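PDB 5FFJ: endonuclease and methylase LlaGI, which probably recognises a specific DNA sequence and, as a single-chain Type ISP restriction-modification enzyme, methylates it or translocates along and cleaves unmodified DNA. Local coordinates for residues Ser858-Asn870 and Asn1113-Lys1125. Sequence-based numbering, arbitrary orientation.
Sequences SKGQSNENDNNKN and NDERKISWSRSLK. With nucleotides of chain C.
Asp866 and Lys1125 form the salt bridge between the loop 858-870, which follows strand 850-853 of the methylase region, and the segment 1113-1125 of the specificity region, with OD1 2.8 Å from NZ. The lysine rises from the first turn of helix 1122-1129, its chain extended as far as CE and bent there at chi4 (-142°), and passes the Asn863 amide on the way. Next to this bridge the packing is tight around buried Asn863 and Trp1120: CG of Asn863 is anti to the backbone N (chi1 -168°), which directs the amide against the Trp1120 backbone and the Lys1125 chain. Glu864 lies against the indole edge and the neighbouring backbone, though the position of its carboxylate is doubtful; Ile1118 CG2 lies over one indole face. The more open side is at exposed Asn1113 and partly exposed Glu1115, whose carboxylate probably lies near that of Glu864.

Both segments also meet the DNA strand of chain C. Lys869 NZ donates to OP2 of DT18 at 2.7 Å, whereas Arg1122 grips the major-groove edge of DG19 in the two-pronged manner common in arginine-guanine recognition: NH1 donates to N7 at 3.0 Å and NH2 to O6 at 2.6 Å, while the thymine of DT18 covers one guanidinium face. A leucine in place of Arg1122 would probably leave N7 and O6 of this guanine without their donors and weaken sequence reading. Ser1121, the N-cap, is held by Glu1162 and Arg1065. The chemistry is consistent with a methylase loop that mainly holds the DNA backbone, apart from a weak Lys859 bond to a cytosine O2, and a specificity helix that reads a base edge, with one ion pair joining them.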
loop_
_atom_site.group_PDB
_atom_site.type_symbol
_atom_site.label_atom_id
_atom_site.label_comp_id
_atom_site.label_asym_id
_atom_site.label_seq_id
_atom_site.Cartn_x
_atom_site.Cartn_y
_atom_site.Cartn_z
ATOM N N SER A 858 0.193 -9.165 9.336
ATOM C CA SER A 858 1.515 -8.712 8.912
ATOM C C SER A 858 2.601 -9.661 9.400
ATOM O O SER A 858 2.723 -9.912 10.599
ATOM C CB SER A 858 1.798 -7.297 9.425
ATOM O OG SER A 858 3.097 -6.870 9.047
ATOM N N LYS A 859 3.389 -10.177 8.462
ATOM C CA LYS A 859 4.477 -11.092 8.784
ATOM C C LYS A 859 5.831 -10.409 8.618
ATOM O O LYS A 859 6.848 -10.913 9.091
ATOM C CB LYS A 859 4.412 -12.341 7.901
ATOM C CG LYS A 859 5.060 -13.562 8.532
ATOM C CD LYS A 859 5.282 -14.678 7.524
ATOM C CE LYS A 859 6.592 -14.497 6.768
ATOM N NZ LYS A 859 6.917 -15.675 5.916
ATOM N N GLY A 860 5.841 -9.268 7.937
ATOM C CA GLY A 860 7.078 -8.546 7.688
ATOM C C GLY A 860 6.961 -7.504 6.590
ATOM O O GLY A 860 6.041 -6.689 6.596
ATOM N N GLN A 861 7.895 -7.544 5.641
ATOM C CA GLN A 861 7.989 -6.518 4.607
ATOM C C GLN A 861 8.727 -7.000 3.353
ATOM O O GLN A 861 8.906 -8.201 3.145
ATOM C CB GLN A 861 8.710 -5.288 5.180
ATOM C CG GLN A 861 10.088 -5.612 5.785
ATOM C CD GLN A 861 10.953 -4.386 6.049
ATOM O OE1 GLN A 861 10.748 -3.326 5.458
ATOM N NE2 GLN A 861 11.929 -4.533 6.944
ATOM N N SER A 862 9.086 -6.046 2.495
ATOM C CA SER A 862 10.271 -6.148 1.644
ATOM C C SER A 862 11.260 -5.110 2.191
ATOM O O SER A 862 10.843 -4.049 2.660
ATOM C CB SER A 862 9.940 -5.914 0.171
ATOM O OG SER A 862 9.192 -7.002 -0.351
ATOM N N ASN A 863 12.556 -5.403 2.118
ATOM C CA ASN A 863 13.523 -4.906 3.108
ATOM C C ASN A 863 13.653 -3.389 3.272
ATOM O O ASN A 863 13.740 -2.892 4.399
ATOM C CB ASN A 863 14.913 -5.466 2.795
ATOM C CG ASN A 863 15.896 -5.239 3.921
ATOM O OD1 ASN A 863 16.816 -4.432 3.804
ATOM N ND2 ASN A 863 15.697 -5.946 5.029
ATOM N N GLU A 864 13.666 -2.652 2.167
ATOM C CA GLU A 864 14.058 -1.243 2.208
ATOM C C GLU A 864 12.897 -0.338 2.590
ATOM O O GLU A 864 13.053 0.880 2.679
ATOM C CB GLU A 864 14.633 -0.808 0.861
ATOM C CG GLU A 864 15.434 -1.906 0.177
ATOM C CD GLU A 864 16.759 -1.429 -0.386
ATOM O OE1 GLU A 864 17.614 -2.295 -0.655
ATOM O OE2 GLU A 864 16.959 -0.206 -0.558
ATOM N N ASN A 865 11.731 -0.935 2.807
ATOM C CA ASN A 865 10.616 -0.223 3.412
ATOM C C ASN A 865 10.825 -0.209 4.924
ATOM O O ASN A 865 9.960 -0.643 5.685
ATOM C CB ASN A 865 9.285 -0.881 3.039
ATOM C CG ASN A 865 9.178 -1.183 1.556
ATOM O OD1 ASN A 865 9.757 -0.483 0.723
ATOM N ND2 ASN A 865 8.433 -2.229 1.219
ATOM N N ASP A 866 11.985 0.306 5.337
ATOM C CA ASP A 866 12.470 0.204 6.714
ATOM C C ASP A 866 11.426 0.705 7.707
ATOM O O ASP A 866 11.360 0.238 8.846
ATOM C CB ASP A 866 13.770 1.003 6.900
ATOM C CG ASP A 866 14.767 0.792 5.770
ATOM O OD1 ASP A 866 15.469 -0.242 5.771
ATOM O OD2 ASP A 866 14.864 1.675 4.891
ATOM N N ASN A 867 10.624 1.669 7.256
ATOM C CA ASN A 867 9.530 2.224 8.047
ATOM C C ASN A 867 8.626 1.104 8.559
ATOM O O ASN A 867 8.050 1.203 9.644
ATOM C CB ASN A 867 8.703 3.225 7.219
ATOM C CG ASN A 867 9.560 4.138 6.343
ATOM O OD1 ASN A 867 9.542 4.028 5.116
ATOM N ND2 ASN A 867 10.285 5.061 6.967
ATOM N N ASN A 868 8.514 0.044 7.761
ATOM C CA ASN A 868 7.734 -1.137 8.119
ATOM C C ASN A 868 8.614 -2.266 8.640
ATOM O O ASN A 868 9.535 -2.726 7.970
ATOM C CB ASN A 868 6.925 -1.628 6.918
ATOM C CG ASN A 868 5.929 -0.599 6.432
ATOM O OD1 ASN A 868 4.943 -0.309 7.109
ATOM N ND2 ASN A 868 6.178 -0.041 5.251
ATOM N N LYS A 869 8.312 -2.695 9.857
ATOM C CA LYS A 869 8.932 -3.851 10.487
ATOM C C LYS A 869 8.087 -4.092 11.725
ATOM O O LYS A 869 7.811 -3.150 12.471
ATOM C CB LYS A 869 10.404 -3.603 10.837
ATOM C CG LYS A 869 11.353 -4.746 10.483
ATOM C CD LYS A 869 12.794 -4.244 10.428
ATOM C CE LYS A 869 13.824 -5.367 10.542
ATOM N NZ LYS A 869 14.346 -5.819 9.221
ATOM N N ASN A 870 7.639 -5.328 11.927
ATOM C CA ASN A 870 6.732 -5.623 13.032
ATOM C C ASN A 870 7.327 -5.174 14.360
ATOM O O ASN A 870 8.432 -5.574 14.728
ATOM C CB ASN A 870 6.395 -7.116 13.082
ATOM C CG ASN A 870 5.448 -7.537 11.974
ATOM O OD1 ASN A 870 5.399 -6.916 10.913
ATOM N ND2 ASN A 870 4.683 -8.597 12.220
ATOM N N ASN A 1113 19.099 4.094 1.161
ATOM C CA ASN A 1113 17.732 3.562 1.018
ATOM C C ASN A 1113 17.151 3.658 -0.406
ATOM O O ASN A 1113 16.026 3.218 -0.645
ATOM C CB ASN A 1113 16.777 4.218 2.060
ATOM C CG ASN A 1113 16.210 5.578 1.635
ATOM O OD1 ASN A 1113 15.601 5.723 0.577
ATOM N ND2 ASN A 1113 16.372 6.572 2.509
ATOM N N ASP A 1114 17.929 4.170 -1.358
ATOM C CA ASP A 1114 17.473 4.269 -2.745
ATOM C C ASP A 1114 17.714 2.947 -3.468
ATOM O O ASP A 1114 18.855 2.515 -3.627
ATOM C CB ASP A 1114 18.184 5.416 -3.472
ATOM C CG ASP A 1114 17.761 5.541 -4.926
ATOM O OD1 ASP A 1114 16.622 5.149 -5.257
ATOM O OD2 ASP A 1114 18.569 6.040 -5.738
ATOM N N GLU A 1115 16.634 2.308 -3.906
ATOM C CA GLU A 1115 16.728 0.977 -4.496
ATOM C C GLU A 1115 17.289 1.001 -5.917
ATOM O O GLU A 1115 17.496 -0.049 -6.525
ATOM C CB GLU A 1115 15.358 0.298 -4.485
ATOM C CG GLU A 1115 15.231 -0.767 -3.408
ATOM C CD GLU A 1115 13.825 -1.320 -3.285
ATOM O OE1 GLU A 1115 12.871 -0.629 -3.704
ATOM O OE2 GLU A 1115 13.672 -2.448 -2.768
ATOM N N ARG A 1116 17.536 2.197 -6.442
ATOM C CA ARG A 1116 18.226 2.336 -7.720
ATOM C C ARG A 1116 19.739 2.344 -7.517
ATOM O O ARG A 1116 20.507 2.403 -8.478
ATOM C CB ARG A 1116 17.786 3.612 -8.437
ATOM C CG ARG A 1116 16.318 3.607 -8.843
ATOM C CD ARG A 1116 16.022 4.585 -9.974
ATOM N NE ARG A 1116 16.784 4.274 -11.183
ATOM C CZ ARG A 1116 16.364 4.494 -12.427
ATOM N NH1 ARG A 1116 15.170 5.027 -12.660
ATOM N NH2 ARG A 1116 17.145 4.172 -13.450
ATOM N N LYS A 1117 20.153 2.279 -6.254
ATOM C CA LYS A 1117 21.562 2.309 -5.874
ATOM C C LYS A 1117 22.001 0.969 -5.301
ATOM O O LYS A 1117 22.946 0.344 -5.783
ATOM C CB LYS A 1117 21.808 3.403 -4.837
ATOM C CG LYS A 1117 21.615 4.811 -5.348
ATOM C CD LYS A 1117 22.882 5.324 -5.999
ATOM C CE LYS A 1117 22.753 6.783 -6.391
ATOM N NZ LYS A 1117 24.060 7.349 -6.818
ATOM N N ILE A 1118 21.286 0.541 -4.263
ATOM C CA ILE A 1118 21.602 -0.677 -3.524
ATOM C C ILE A 1118 20.331 -1.460 -3.221
ATOM O O ILE A 1118 19.278 -0.869 -2.974
ATOM C CB ILE A 1118 22.343 -0.347 -2.187
ATOM C CG1 ILE A 1118 23.820 -0.043 -2.448
ATOM C CG2 ILE A 1118 22.245 -1.496 -1.170
ATOM C CD1 ILE A 1118 24.402 0.980 -1.497
ATOM N N SER A 1119 20.432 -2.786 -3.267
ATOM C CA SER A 1119 19.379 -3.650 -2.748
ATOM C C SER A 1119 19.841 -4.208 -1.403
ATOM O O SER A 1119 20.473 -5.263 -1.335
ATOM C CB SER A 1119 19.034 -4.777 -3.730
ATOM O OG SER A 1119 17.803 -5.392 -3.369
ATOM N N TRP A 1120 19.543 -3.467 -0.337
ATOM C CA TRP A 1120 19.867 -3.880 1.028
ATOM C C TRP A 1120 19.244 -5.216 1.403
ATOM O O TRP A 1120 18.155 -5.569 0.953
ATOM C CB TRP A 1120 19.412 -2.817 2.038
ATOM C CG TRP A 1120 20.143 -1.512 1.916
ATOM C CD1 TRP A 1120 19.625 -0.313 1.520
ATOM C CD2 TRP A 1120 21.531 -1.280 2.185
ATOM N NE1 TRP A 1120 20.604 0.652 1.530
ATOM C CE2 TRP A 1120 21.783 0.083 1.934
ATOM C CE3 TRP A 1120 22.583 -2.092 2.616
ATOM C CZ2 TRP A 1120 23.045 0.650 2.099
ATOM C CZ3 TRP A 1120 23.835 -1.526 2.778
ATOM C CH2 TRP A 1120 24.055 -0.169 2.519
ATOM N N SER A 1121 19.972 -5.955 2.231
ATOM C CA SER A 1121 19.456 -7.140 2.894
ATOM C C SER A 1121 20.034 -7.148 4.300
ATOM O O SER A 1121 20.969 -6.399 4.581
ATOM C CB SER A 1121 19.838 -8.409 2.138
ATOM O OG SER A 1121 21.239 -8.619 2.190
ATOM N N ARG A 1122 19.483 -7.981 5.175
ATOM C CA ARG A 1122 19.932 -8.032 6.563
ATOM C C ARG A 1122 21.448 -8.154 6.655
ATOM O O ARG A 1122 22.108 -7.316 7.268
ATOM C CB ARG A 1122 19.278 -9.201 7.301
ATOM C CG ARG A 1122 19.784 -9.371 8.728
ATOM C CD ARG A 1122 18.922 -10.334 9.529
ATOM N NE ARG A 1122 18.931 -11.679 8.965
ATOM C CZ ARG A 1122 18.395 -12.742 9.554
ATOM N NH1 ARG A 1122 17.804 -12.626 10.736
ATOM N NH2 ARG A 1122 18.453 -13.928 8.962
ATOM N N SER A 1123 21.992 -9.191 6.027
ATOM C CA SER A 1123 23.425 -9.447 6.068
ATOM C C SER A 1123 24.236 -8.266 5.542
ATOM O O SER A 1123 25.263 -7.915 6.117
ATOM C CB SER A 1123 23.762 -10.706 5.267
ATOM O OG SER A 1123 25.132 -10.733 4.909
ATOM N N LEU A 1124 23.779 -7.650 4.456
ATOM C CA LEU A 1124 24.528 -6.551 3.856
ATOM C C LEU A 1124 24.556 -5.349 4.793
ATOM O O LEU A 1124 25.539 -4.609 4.832
ATOM C CB LEU A 1124 23.931 -6.152 2.505
ATOM C CG LEU A 1124 24.817 -5.226 1.664
ATOM C CD1 LEU A 1124 26.043 -5.968 1.160
ATOM C CD2 LEU A 1124 24.046 -4.636 0.500
ATOM N N LYS A 1125 23.478 -5.159 5.548
ATOM C CA LYS A 1125 23.429 -4.098 6.548
ATOM C C LYS A 1125 24.426 -4.380 7.665
ATOM O O LYS A 1125 25.090 -3.471 8.157
ATOM C CB LYS A 1125 22.023 -3.953 7.134
ATOM C CG LYS A 1125 20.976 -3.439 6.164
ATOM C CD LYS A 1125 19.660 -3.173 6.879
ATOM C CE LYS A 1125 18.517 -3.013 5.898
ATOM N NZ LYS A 1125 17.557 -1.957 6.313
ATOM P P DT C 18 11.663 -8.422 7.844
ATOM O OP1 DT C 18 10.320 -8.022 8.320
ATOM O OP2 DT C 18 12.733 -7.401 7.763
ATOM O "O5'" DT C 18 12.173 -9.650 8.738
ATOM C "C5'" DT C 18 11.312 -10.767 8.945
ATOM C "C4'" DT C 18 12.057 -11.943 9.544
ATOM O "O4'" DT C 18 12.755 -12.680 8.498
ATOM C "C3'" DT C 18 13.135 -11.582 10.583
ATOM O "O3'" DT C 18 12.942 -12.343 11.771
ATOM C "C2'" DT C 18 14.439 -11.948 9.873
ATOM C "C1'" DT C 18 13.974 -13.121 9.039
ATOM N N1 DT C 18 14.900 -13.552 7.939
ATOM C C2 DT C 18 14.998 -14.893 7.644
ATOM O O2 DT C 18 14.361 -15.749 8.229
ATOM N N3 DT C 18 15.863 -15.199 6.630
ATOM C C4 DT C 18 16.633 -14.320 5.898
ATOM O O4 DT C 18 17.386 -14.696 5.003
ATOM C C5 DT C 18 16.491 -12.925 6.258
ATOM C C7 DT C 18 17.276 -11.869 5.535
ATOM C C6 DT C 18 15.641 -12.613 7.252
ATOM P P DA C 17 14.774 -8.929 1.506
ATOM O OP1 DA C 17 14.492 -7.758 0.642
ATOM O OP2 DA C 17 16.174 -9.355 1.729
ATOM O "O5'" DA C 17 14.088 -8.706 2.936
ATOM C "C5'" DA C 17 12.699 -8.387 3.002
ATOM C "C4'" DA C 17 11.970 -9.229 4.036
ATOM O "O4'" DA C 17 12.024 -10.625 3.653
ATOM C "C3'" DA C 17 12.528 -9.159 5.458
ATOM O "O3'" DA C 17 11.450 -9.078 6.394
ATOM C "C2'" DA C 17 13.322 -10.452 5.592
ATOM C "C1'" DA C 17 12.518 -11.400 4.725
ATOM N N9 DA C 17 13.287 -12.493 4.165
ATOM C C8 DA C 17 14.486 -12.409 3.518
ATOM N N7 DA C 17 14.937 -13.561 3.096
ATOM C C5 DA C 17 13.960 -14.458 3.482
ATOM C C6 DA C 17 13.845 -15.843 3.327
ATOM N N6 DA C 17 14.768 -16.581 2.714
ATOM N N1 DA C 17 12.744 -16.441 3.828
ATOM C C2 DA C 17 11.825 -15.686 4.443
ATOM N N3 DA C 17 11.824 -14.372 4.648
ATOM C C4 DA C 17 12.933 -13.815 4.137
ATOM P P DG C 19 12.966 -11.653 13.220
ATOM O OP1 DG C 19 11.845 -10.696 13.299
ATOM O OP2 DG C 19 14.347 -11.185 13.479
ATOM O "O5'" DG C 19 12.642 -12.871 14.200
ATOM C "C5'" DG C 19 11.409 -13.576 14.064
ATOM C "C4'" DG C 19 11.547 -15.021 14.513
ATOM O "O4'" DG C 19 12.267 -15.772 13.500
ATOM C "C3'" DG C 19 12.324 -15.225 15.806
ATOM O "O3'" DG C 19 11.800 -16.341 16.542
ATOM C "C2'" DG C 19 13.749 -15.457 15.311
ATOM C "C1'" DG C 19 13.528 -16.191 13.990
ATOM N N9 DG C 19 14.530 -15.921 12.953
ATOM C C8 DG C 19 15.046 -14.700 12.584
ATOM N N7 DG C 19 15.909 -14.774 11.606
ATOM C C5 DG C 19 15.962 -16.128 11.298
ATOM C C6 DG C 19 16.723 -16.814 10.319
ATOM O O6 DG C 19 17.531 -16.344 9.502
ATOM N N1 DG C 19 16.477 -18.187 10.343
ATOM C C2 DG C 19 15.604 -18.813 11.201
ATOM N N2 DG C 19 15.496 -20.143 11.074
ATOM N N3 DG C 19 14.885 -18.181 12.120
ATOM C C4 DG C 19 15.113 -16.845 12.112
#